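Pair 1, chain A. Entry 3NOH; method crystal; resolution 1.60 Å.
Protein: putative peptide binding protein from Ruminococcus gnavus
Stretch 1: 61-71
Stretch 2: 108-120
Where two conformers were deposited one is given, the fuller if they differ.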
# COMPACT_ATOMS: atom_id res chain seq x y z
N SER A 61 -3.32 -7.10 10.32
CA SER A 61 -4.51 -6.46 9.84
C SER A 61 -4.22 -4.99 9.66
O SER A 61 -3.74 -4.40 10.61
CB SER A 61 -5.62 -6.60 10.90
OG SER A 61 -6.83 -6.10 10.39
N PHE A 62 -4.53 -4.44 8.49
CA PHE A 62 -4.25 -3.03 8.19
C PHE A 62 -5.03 -2.58 6.99
O PHE A 62 -5.53 -3.40 6.21
CB PHE A 62 -2.74 -2.73 8.02
CG PHE A 62 -2.10 -3.40 6.83
CD1 PHE A 62 -1.63 -4.71 6.92
CD2 PHE A 62 -1.99 -2.74 5.62
CE1 PHE A 62 -1.07 -5.33 5.80
CE2 PHE A 62 -1.39 -3.37 4.50
CZ PHE A 62 -0.94 -4.65 4.60
N ASP A 63 -5.19 -1.28 6.86
CA ASP A 63 -5.90 -0.70 5.75
C ASP A 63 -4.91 -0.18 4.71
O ASP A 63 -3.82 0.35 5.03
CB ASP A 63 -6.79 0.46 6.23
CG ASP A 63 -7.90 0.01 7.19
OD1 ASP A 63 -8.27 -1.16 7.16
OD2 ASP A 63 -8.38 0.87 7.99
N ILE A 64 -5.33 -0.21 3.45
CA ILE A 64 -4.61 0.41 2.37
C ILE A 64 -5.48 1.50 1.75
O ILE A 64 -6.58 1.22 1.27
CB ILE A 64 -4.22 -0.58 1.24
CG1 ILE A 64 -3.33 -1.68 1.83
CG2 ILE A 64 -3.49 0.16 0.10
CD1 ILE A 64 -3.01 -2.86 0.89
N TYR A 65 -5.04 2.74 1.77
CA TYR A 65 -5.76 3.84 1.14
C TYR A 65 -5.39 3.98 -0.34
O TYR A 65 -4.28 3.67 -0.74
CB TYR A 65 -5.47 5.16 1.84
CG TYR A 65 -5.88 5.26 3.28
CD1 TYR A 65 -6.77 4.39 3.85
CD2 TYR A 65 -5.41 6.32 4.04
CE1 TYR A 65 -7.17 4.52 5.19
CE2 TYR A 65 -5.79 6.48 5.35
CZ TYR A 65 -6.70 5.60 5.91
OH TYR A 65 -7.07 5.76 7.24
N VAL A 66 -6.32 4.46 -1.14
CA VAL A 66 -6.13 4.64 -2.57
C VAL A 66 -6.95 5.85 -3.00
O VAL A 66 -8.02 6.08 -2.47
CB VAL A 66 -6.56 3.38 -3.36
CG1 VAL A 66 -8.04 3.04 -3.12
CG2 VAL A 66 -6.30 3.53 -4.87
N SER A 67 -6.47 6.59 -4.01
CA SER A 67 -7.28 7.70 -4.50
C SER A 67 -8.48 7.18 -5.33
O SER A 67 -8.34 6.32 -6.22
CB SER A 67 -6.45 8.55 -5.43
OG SER A 67 -7.27 9.50 -6.11
N GLU A 68 -9.65 7.72 -5.01
CA GLU A 68 -10.90 7.30 -5.63
C GLU A 68 -11.02 7.64 -7.13
O GLU A 68 -11.93 7.11 -7.80
CB GLU A 68 -12.07 7.92 -4.86
CG GLU A 68 -12.19 9.43 -5.02
CD GLU A 68 -13.12 10.09 -3.97
OE1 GLU A 68 -13.67 9.35 -3.08
OE2 GLU A 68 -13.26 11.35 -4.01
N THR A 69 -10.14 8.51 -7.65
CA THR A 69 -10.11 8.80 -9.05
C THR A 69 -9.04 8.07 -9.84
O THR A 69 -8.90 8.29 -11.04
CB THR A 69 -10.06 10.33 -9.29
OG1 THR A 69 -9.01 10.92 -8.53
CG2 THR A 69 -11.39 11.00 -8.85
N ASP A 70 -8.29 7.18 -9.18
CA ASP A 70 -7.34 6.36 -9.87
C ASP A 70 -8.00 4.99 -10.07
O ASP A 70 -7.82 4.05 -9.28
CB ASP A 70 -6.02 6.24 -9.05
CG ASP A 70 -4.92 5.60 -9.84
OD1 ASP A 70 -5.24 4.88 -10.86
OD2 ASP A 70 -3.73 5.77 -9.46
N TYR A 71 -8.80 4.88 -11.11
CA TYR A 71 -9.68 3.71 -11.24
C TYR A 71 -8.91 2.42 -11.45
O TYR A 71 -9.29 1.37 -10.89
CB TYR A 71 -10.68 3.93 -12.35
CG TYR A 71 -11.44 5.24 -12.27
CD1 TYR A 71 -11.94 5.70 -11.05
CD2 TYR A 71 -11.70 6.00 -13.41
CE1 TYR A 71 -12.64 6.89 -10.95
CE2 TYR A 71 -12.40 7.21 -13.33
CZ TYR A 71 -12.86 7.65 -12.11
OH TYR A 71 -13.54 8.84 -12.01
N GLY A 108 0.59 11.60 8.68
CA GLY A 108 0.76 10.24 9.22
C GLY A 108 -0.53 9.56 9.68
O GLY A 108 -0.46 8.50 10.30
N LYS A 109 -1.69 10.09 9.26
CA LYS A 109 -2.97 9.47 9.64
C LYS A 109 -3.34 8.43 8.58
O LYS A 109 -4.37 8.50 7.86
CB LYS A 109 -4.02 10.54 9.95
CG LYS A 109 -3.71 11.24 11.30
CD LYS A 109 -4.16 12.74 11.42
CE LYS A 109 -5.65 12.95 11.75
NZ LYS A 109 -5.98 13.14 13.20
N TYR A 110 -2.46 7.42 8.47
CA TYR A 110 -2.67 6.32 7.56
C TYR A 110 -1.89 5.13 8.06
O TYR A 110 -1.00 5.29 8.88
CB TYR A 110 -2.27 6.68 6.09
CG TYR A 110 -0.76 6.72 5.89
CD1 TYR A 110 -0.01 7.80 6.29
CD2 TYR A 110 -0.11 5.64 5.28
CE1 TYR A 110 1.38 7.82 6.10
CE2 TYR A 110 1.26 5.63 5.11
CZ TYR A 110 2.00 6.74 5.50
OH TYR A 110 3.36 6.76 5.36
N GLU A 111 -2.19 3.95 7.52
CA GLU A 111 -1.45 2.73 7.83
C GLU A 111 -0.61 2.40 6.61
O GLU A 111 0.63 2.37 6.71
CB GLU A 111 -2.42 1.58 8.22
CG GLU A 111 -3.33 2.06 9.36
CD GLU A 111 -4.23 1.02 9.96
OE1 GLU A 111 -4.47 0.01 9.30
OE2 GLU A 111 -4.74 1.25 11.09
N ALA A 112 -1.26 2.16 5.48
CA ALA A 112 -0.57 1.95 4.18
C ALA A 112 -1.36 2.64 3.08
O ALA A 112 -2.54 2.93 3.24
CB ALA A 112 -0.34 0.45 3.85
N PHE A 113 -0.70 2.94 1.97
CA PHE A 113 -1.40 3.41 0.80
C PHE A 113 -0.75 2.95 -0.47
O PHE A 113 0.45 2.61 -0.50
CB PHE A 113 -1.64 4.94 0.77
CG PHE A 113 -0.40 5.79 0.60
CD1 PHE A 113 0.07 6.07 -0.66
CD2 PHE A 113 0.25 6.32 1.70
CE1 PHE A 113 1.17 6.88 -0.84
CE2 PHE A 113 1.36 7.12 1.53
CZ PHE A 113 1.84 7.39 0.26
N LEU A 114 -1.52 3.01 -1.55
CA LEU A 114 -1.03 2.83 -2.91
C LEU A 114 -1.26 4.10 -3.69
O LEU A 114 -2.34 4.68 -3.58
CB LEU A 114 -1.81 1.71 -3.59
CG LEU A 114 -1.45 0.29 -3.19
CD1 LEU A 114 -2.59 -0.67 -3.56
CD2 LEU A 114 -0.12 -0.13 -3.85
N SER A 115 -0.31 4.52 -4.50
CA SER A 115 -0.57 5.68 -5.35
C SER A 115 0.34 5.68 -6.55
O SER A 115 1.41 5.05 -6.58
CB SER A 115 -0.40 7.02 -4.59
OG SER A 115 0.98 7.32 -4.35
N GLU A 116 -0.08 6.44 -7.57
CA GLU A 116 0.84 6.89 -8.60
C GLU A 116 2.03 7.52 -7.88
O GLU A 116 1.83 8.22 -6.86
CB GLU A 116 0.19 7.94 -9.52
CG GLU A 116 -0.83 7.31 -10.42
CD GLU A 116 -1.38 8.21 -11.54
OE1 GLU A 116 -0.92 9.36 -11.72
OE2 GLU A 116 -2.16 7.62 -12.35
N SER A 117 3.23 7.31 -8.39
CA SER A 117 4.44 7.67 -7.66
C SER A 117 4.50 9.19 -7.34
O SER A 117 5.05 9.54 -6.27
CB SER A 117 5.69 7.24 -8.38
OG SER A 117 5.82 7.86 -9.64
N ASP A 118 3.90 10.00 -8.22
CA ASP A 118 3.94 11.47 -8.08
C ASP A 118 2.72 12.08 -7.39
O ASP A 118 2.58 13.31 -7.36
CB ASP A 118 4.14 12.15 -9.42
CG ASP A 118 3.03 11.84 -10.45
OD1 ASP A 118 2.23 10.89 -10.31
OD2 ASP A 118 3.04 12.53 -11.49
N LEU A 119 1.89 11.28 -6.78
CA LEU A 119 0.71 11.84 -6.14
C LEU A 119 1.08 12.61 -4.85
O LEU A 119 0.63 13.72 -4.64
CB LEU A 119 -0.32 10.80 -5.81
CG LEU A 119 -1.57 11.35 -5.05
CD1 LEU A 119 -2.31 12.54 -5.81
CD2 LEU A 119 -2.55 10.24 -4.68
N VAL A 120 1.84 11.96 -3.97
CA VAL A 120 2.08 12.42 -2.59
C VAL A 120 3.37 13.19 -2.46
O VAL A 120 4.31 13.04 -3.23
CB VAL A 120 2.05 11.19 -1.61
CG1 VAL A 120 2.52 11.49 -0.17
CG2 VAL A 120 0.70 10.47 -1.68
O HOH W 1 -3.85 6.62 -4.87
O HOH W 2 -2.94 7.24 -7.42
O HOH W 3 -3.03 4.98 -12.52

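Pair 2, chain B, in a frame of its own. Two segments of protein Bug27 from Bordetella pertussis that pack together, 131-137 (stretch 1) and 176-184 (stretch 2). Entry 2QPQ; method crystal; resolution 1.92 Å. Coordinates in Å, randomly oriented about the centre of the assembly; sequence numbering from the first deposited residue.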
# COMPACT_ATOMS: atom_id res chain seq x y z
N VAL B 131 -4.36 -22.87 9.13
CA VAL B 131 -4.88 -21.50 9.26
C VAL B 131 -4.47 -20.72 8.00
O VAL B 131 -3.28 -20.45 7.78
CB VAL B 131 -4.33 -20.83 10.54
CG1 VAL B 131 -4.95 -19.42 10.79
CG2 VAL B 131 -4.57 -21.74 11.75
N THR B 132 -5.46 -20.41 7.15
CA THR B 132 -5.22 -19.70 5.90
C THR B 132 -5.60 -18.26 6.14
O THR B 132 -6.43 -17.98 6.99
CB THR B 132 -6.10 -20.29 4.79
OG1 THR B 132 -7.46 -20.36 5.27
CG2 THR B 132 -5.63 -21.71 4.45
N TYR B 133 -4.97 -17.36 5.41
CA TYR B 133 -5.37 -15.97 5.42
C TYR B 133 -5.45 -15.48 4.00
O TYR B 133 -4.53 -15.71 3.22
CB TYR B 133 -4.38 -15.12 6.23
CG TYR B 133 -2.97 -14.93 5.65
CD1 TYR B 133 -2.65 -13.78 4.94
CD2 TYR B 133 -1.97 -15.86 5.86
CE1 TYR B 133 -1.39 -13.58 4.41
CE2 TYR B 133 -0.66 -15.68 5.33
CZ TYR B 133 -0.40 -14.52 4.63
OH TYR B 133 0.83 -14.26 4.13
N GLY B 134 -6.54 -14.81 3.67
CA GLY B 134 -6.62 -14.14 2.37
C GLY B 134 -5.77 -12.87 2.35
O GLY B 134 -5.43 -12.33 3.40
N SER B 135 -5.35 -12.42 1.16
CA SER B 135 -4.77 -11.09 1.01
C SER B 135 -5.29 -10.46 -0.26
O SER B 135 -5.96 -11.11 -1.02
CB SER B 135 -3.23 -11.14 0.96
OG SER B 135 -2.80 -11.50 -0.34
N CYS B 136 -4.90 -9.20 -0.49
CA CYS B 136 -5.25 -8.41 -1.66
C CYS B 136 -4.42 -8.83 -2.91
O CYS B 136 -4.64 -8.31 -3.99
CB CYS B 136 -5.04 -6.89 -1.31
SG CYS B 136 -6.21 -6.46 0.03
N GLY B 137 -3.51 -9.81 -2.76
CA GLY B 137 -2.80 -10.33 -3.91
C GLY B 137 -1.40 -10.83 -3.58
O GLY B 137 -0.77 -10.42 -2.61
N GLN B 176 -16.11 -17.93 3.82
CA GLN B 176 -15.49 -18.88 2.92
C GLN B 176 -14.01 -18.95 3.24
O GLN B 176 -13.36 -19.91 2.91
CB GLN B 176 -15.68 -18.51 1.45
CG GLN B 176 -16.99 -17.78 1.10
CD GLN B 176 -18.19 -18.66 1.18
OE1 GLN B 176 -19.33 -18.16 1.11
NE2 GLN B 176 -17.97 -19.98 1.35
N ILE B 177 -13.48 -17.90 3.87
CA ILE B 177 -12.15 -17.96 4.44
C ILE B 177 -12.25 -17.34 5.86
O ILE B 177 -13.06 -16.43 6.10
CB ILE B 177 -11.06 -17.26 3.52
CG1 ILE B 177 -9.66 -17.74 3.88
CG2 ILE B 177 -11.20 -15.69 3.56
CD1 ILE B 177 -8.56 -17.50 2.80
N GLY B 178 -11.44 -17.86 6.78
CA GLY B 178 -11.53 -17.46 8.19
C GLY B 178 -10.81 -16.17 8.57
O GLY B 178 -11.00 -15.64 9.69
N LEU B 179 -10.01 -15.67 7.65
CA LEU B 179 -9.14 -14.58 7.97
C LEU B 179 -8.62 -13.95 6.68
O LEU B 179 -8.39 -14.65 5.68
CB LEU B 179 -7.97 -15.12 8.83
CG LEU B 179 -6.75 -14.21 9.04
CD1 LEU B 179 -7.05 -12.97 9.94
CD2 LEU B 179 -5.63 -15.01 9.58
N ALA B 180 -8.43 -12.64 6.71
CA ALA B 180 -7.73 -11.96 5.62
C ALA B 180 -6.97 -10.76 6.13
O ALA B 180 -7.31 -10.13 7.15
CB ALA B 180 -8.74 -11.51 4.48
N VAL B 181 -5.96 -10.40 5.36
CA VAL B 181 -5.27 -9.14 5.56
C VAL B 181 -5.58 -8.22 4.39
O VAL B 181 -5.28 -8.53 3.23
CB VAL B 181 -3.79 -9.40 5.68
CG1 VAL B 181 -3.05 -8.08 5.93
CG2 VAL B 181 -3.60 -10.42 6.83
N VAL B 182 -6.22 -7.09 4.69
CA VAL B 182 -6.61 -6.17 3.64
C VAL B 182 -6.28 -4.75 4.12
O VAL B 182 -5.88 -4.55 5.26
CB VAL B 182 -8.12 -6.35 3.22
CG1 VAL B 182 -8.38 -7.80 2.72
CG2 VAL B 182 -9.06 -6.03 4.38
N THR B 183 -6.45 -3.76 3.26
CA THR B 183 -6.21 -2.40 3.71
C THR B 183 -7.32 -2.02 4.68
O THR B 183 -8.49 -2.41 4.49
CB THR B 183 -6.25 -1.42 2.54
OG1 THR B 183 -7.55 -1.46 1.95
CG2 THR B 183 -5.16 -1.72 1.49
N ALA B 184 -6.94 -1.26 5.71
CA ALA B 184 -7.90 -0.64 6.61
C ALA B 184 -9.06 0.10 5.90
O ALA B 184 -10.22 -0.03 6.28
CB ALA B 184 -7.18 0.28 7.61
O HOH W 4 -10.41 -20.46 6.50

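Two parallel strands lie side by side in both pairs, and 14 central residues superpose with an RMSD of 0.8 Å. The strand directions differ by 26° in pair 1 (61-67 with 112-116) and by 21° in pair 2 (132-135 with 180-183); the axes approach to 4.2 and 4.3 Å. The matching bridges are Tyr A65 with Phe A113 and Gly B134 with Ala B180, their CA atoms 4.4 and 4.1 Å apart.

The same two backbone hydrogen bonds hold this register. Tyr A65 N donates to Ala A112 O (2.9 Å) and Leu A114 N to Tyr A65 O (3.0 Å); at the equivalent positions Gly B134 N donates to Leu B179 O (2.7 Å) and Val B181 N to Gly B134 O (2.8 Å). One residue of the first strand thus uses both its N and its O to grip the second, as parallel pairing requires. Pair 1 adds a weak bond one step earlier, from Ala A112 N to Asp A63 O (3.2 Å).

The sharpest difference falls on that gripping residue. Tyr A65 and Phe A113 share a sheet face, CB to CB 4.0 Å, and the tyrosine ring reaches back along the second stretch, bringing CE2 to 3.6 Å from Tyr A110 CB. Gly B134 has no side chain. Ile B177, which matches Tyr A110, points toward the first strand instead and sets CD1 3.5 Å from Gly B134 N; an ideal CB on the glycine would sit tightly, 3.4 Å from Ala B180 CB.

On the face that carries Ile A64 and Ala A112, both of these positions hold larger residues in pair 2, while Leu A114 gives way to the smaller Val B181. Ile A64 meets small Ala A112 (CG1 to CB, 4.2 Å) and Leu A114 (CG2 to CD1, 3.9 Å). In pair 2 the larger Tyr B133 replaces the isoleucine and Leu B179 the alanine; Tyr B133 CB lies 3.6 Å from Leu B179 CD2, and Tyr B133 CD1 lies 4.0 Å from Val B181 CG2.

Near the start, Glu A111 OE1 accepts a hydrogen bond from Asp A63 N (2.9 Å). Its counterpart Gly B178 lacks a carboxylate, but water 4 links its N (2.8 Å) to Thr B132 OG1 (3.2 Å). Farther along, water 1 joins Ser A67 N and Leu A114 O, 2.8 Å from each. The matching Cys B136 packs its SG 3.7 Å from Val B182 CG1, while Val B181 O, buried by the contact, finds no polar partner.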